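Side-chain contact in CBS domain protein (Shewanella oneidensis, PDB 3LHH), which binds AMP in the cleft between the paired CBS domains of a membrane protein and, in the full-length protein, may bind flavin adenine dinucleotide: residues Asn115-Pro120 / Leu129-Thr134. Sequence-based numbering, arbitrary orientation.
Sequences NCNFVP and LEHFRT
Val119 on strand 117-120 faces His131 on helix 125-135 with their CA atoms 8.8 Å apart, the closest CA pair between the two segments. One imidazole fills that gap. Its CG stands anti to the backbone N (chi1 178°), which carries the ring off the helix to the strand. Over one ring face sits Val119 CG1, 3.8 Å from the centroid of the His131 ring and only 9° off its normal, a CH-pi contact centred on the ring. Asn117, two residues earlier on the same side of the strand, meets the ring at its edge: Asn117 CB lies in the ring plane, 3.9 Å from His131 CE1, and the amide plane is turned 76° from the imidazole. A weak bond from Asn115 ND2 to Asn117 OD1 (3.3 Å) links this amide to the residue two places before it. The side chain of His131 also touches Val140 of strand 139-143, and Val119 pairs through its backbone with Phe141 and Val143, so the contact packs the helix of a beta-alpha-beta unit of the second CBS domain against its sheet. Cutting the side chain of His131 back to an alanine removes the ring that Val119 CG1 rests on, and is likely to open a gap between helix and strand. With neither a salt bridge nor a hydrogen bond between the segments, His131 offers this strand the face and edge of its ring, through van der Waals and CH-pi contacts.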
loop_
_atom_site.group_PDB
_atom_site.type_symbol
_atom_site.label_atom_id
_atom_site.label_comp_id
_atom_site.label_asym_id
_atom_site.label_seq_id
_atom_site.Cartn_x
_atom_site.Cartn_y
_atom_site.Cartn_z
ATOM N N ASN A 115 -6.899 -3.726 6.580
ATOM C CA ASN A 115 -7.692 -2.714 5.888
ATOM C C ASN A 115 -6.871 -1.596 5.269
ATOM O O ASN A 115 -5.835 -1.219 5.782
ATOM C CB ASN A 115 -8.741 -2.097 6.822
ATOM C CG ASN A 115 -9.533 -0.993 6.143
ATOM O OD1 ASN A 115 -10.104 -1.200 5.071
ATOM N ND2 ASN A 115 -9.557 0.192 6.753
ATOM N N CYS A 116 -7.370 -1.053 4.169
ATOM C CA CYS A 116 -6.690 0.007 3.453
ATOM C C CYS A 116 -7.625 1.192 3.317
ATOM O O CYS A 116 -8.819 1.017 3.057
ATOM C CB CYS A 116 -6.311 -0.488 2.059
ATOM S SG CYS A 116 -7.739 -0.914 1.014
ATOM N N ASN A 117 -7.097 2.399 3.493
ATOM C CA ASN A 117 -7.917 3.586 3.300
ATOM C C ASN A 117 -7.683 4.256 1.965
ATOM O O ASN A 117 -6.565 4.308 1.470
ATOM C CB ASN A 117 -7.735 4.576 4.449
ATOM C CG ASN A 117 -8.411 4.109 5.711
ATOM O OD1 ASN A 117 -9.354 3.311 5.663
ATOM N ND2 ASN A 117 -7.930 4.585 6.851
ATOM N N PHE A 118 -8.758 4.747 1.380
ATOM C CA PHE A 118 -8.696 5.502 0.144
ATOM C C PHE A 118 -8.936 6.978 0.431
ATOM O O PHE A 118 -9.698 7.322 1.326
ATOM C CB PHE A 118 -9.763 5.002 -0.817
ATOM C CG PHE A 118 -9.531 3.602 -1.296
ATOM C CD1 PHE A 118 -9.954 2.520 -0.541
ATOM C CD2 PHE A 118 -8.903 3.370 -2.510
ATOM C CE1 PHE A 118 -9.751 1.228 -0.983
ATOM C CE2 PHE A 118 -8.700 2.080 -2.971
ATOM C CZ PHE A 118 -9.119 1.002 -2.201
ATOM N N VAL A 119 -8.282 7.842 -0.335
ATOM C CA VAL A 119 -8.533 9.267 -0.255
ATOM C C VAL A 119 -8.592 9.875 -1.650
ATOM O O VAL A 119 -7.963 9.365 -2.575
ATOM C CB VAL A 119 -7.449 9.961 0.551
ATOM C CG1 VAL A 119 -7.445 9.423 1.981
ATOM C CG2 VAL A 119 -6.098 9.776 -0.126
ATOM N N PRO A 120 -9.354 10.970 -1.809
ATOM C CA PRO A 120 -9.446 11.627 -3.113
ATOM C C PRO A 120 -8.140 12.316 -3.453
ATOM O O PRO A 120 -7.440 12.788 -2.557
ATOM C CB PRO A 120 -10.521 12.708 -2.895
ATOM C CG PRO A 120 -11.042 12.519 -1.495
ATOM C CD PRO A 120 -10.033 11.733 -0.748
ATOM N N LEU A 129 -1.849 14.973 5.486
ATOM C CA LEU A 129 -1.099 14.853 6.730
ATOM C C LEU A 129 -1.996 14.502 7.921
ATOM O O LEU A 129 -1.709 13.572 8.684
ATOM C CB LEU A 129 -0.400 16.168 7.028
ATOM C CG LEU A 129 1.115 16.177 7.009
ATOM C CD1 LEU A 129 1.596 15.856 5.616
ATOM C CD2 LEU A 129 1.593 17.533 7.427
ATOM N N GLU A 130 -3.069 15.265 8.097
ATOM C CA GLU A 130 -4.000 15.004 9.188
ATOM C C GLU A 130 -4.680 13.648 9.073
ATOM O O GLU A 130 -4.920 12.996 10.092
ATOM C CB GLU A 130 -5.062 16.103 9.298
ATOM C CG GLU A 130 -4.739 17.092 10.399
ATOM C CD GLU A 130 -4.210 16.403 11.668
ATOM O OE1 GLU A 130 -4.904 15.499 12.211
ATOM O OE2 GLU A 130 -3.099 16.768 12.115
ATOM N N HIS A 131 -4.993 13.228 7.843
ATOM C CA HIS A 131 -5.558 11.894 7.629
ATOM C C HIS A 131 -4.578 10.821 8.140
ATOM O O HIS A 131 -4.987 9.876 8.816
ATOM C CB HIS A 131 -5.932 11.650 6.156
ATOM C CG HIS A 131 -6.480 10.276 5.894
ATOM N ND1 HIS A 131 -5.674 9.184 5.647
ATOM C CD2 HIS A 131 -7.751 9.812 5.886
ATOM C CE1 HIS A 131 -6.424 8.111 5.478
ATOM N NE2 HIS A 131 -7.689 8.463 5.624
ATOM N N PHE A 132 -3.286 10.981 7.848
ATOM C CA PHE A 132 -2.277 10.031 8.344
ATOM C C PHE A 132 -2.212 10.004 9.878
ATOM O O PHE A 132 -2.205 8.941 10.509
ATOM C CB PHE A 132 -0.877 10.364 7.799
ATOM C CG PHE A 132 -0.566 9.739 6.454
ATOM C CD1 PHE A 132 -0.510 10.514 5.302
ATOM C CD2 PHE A 132 -0.321 8.382 6.350
ATOM C CE1 PHE A 132 -0.214 9.936 4.062
ATOM C CE2 PHE A 132 -0.015 7.801 5.122
ATOM C CZ PHE A 132 0.039 8.584 3.983
ATOM N N ARG A 133 -2.131 11.179 10.477
ATOM C CA ARG A 133 -2.041 11.274 11.926
ATOM C C ARG A 133 -3.274 10.666 12.616
ATOM O O ARG A 133 -3.152 9.857 13.534
ATOM C CB ARG A 133 -1.840 12.737 12.323
ATOM C CG ARG A 133 -0.599 13.352 11.634
ATOM C CD ARG A 133 -0.216 14.684 12.249
ATOM N NE ARG A 133 0.064 14.498 13.664
ATOM C CZ ARG A 133 -0.615 15.066 14.647
ATOM N NH1 ARG A 133 -1.611 15.894 14.376
ATOM N NH2 ARG A 133 -0.292 14.802 15.910
ATOM N N THR A 134 -4.458 11.049 12.155
ATOM C CA THR A 134 -5.718 10.523 12.680
ATOM C C THR A 134 -5.827 8.997 12.588
ATOM O O THR A 134 -6.224 8.332 13.544
ATOM C CB THR A 134 -6.913 11.106 11.899
ATOM O OG1 THR A 134 -6.928 12.529 12.042
ATOM C CG2 THR A 134 -8.216 10.527 12.405
#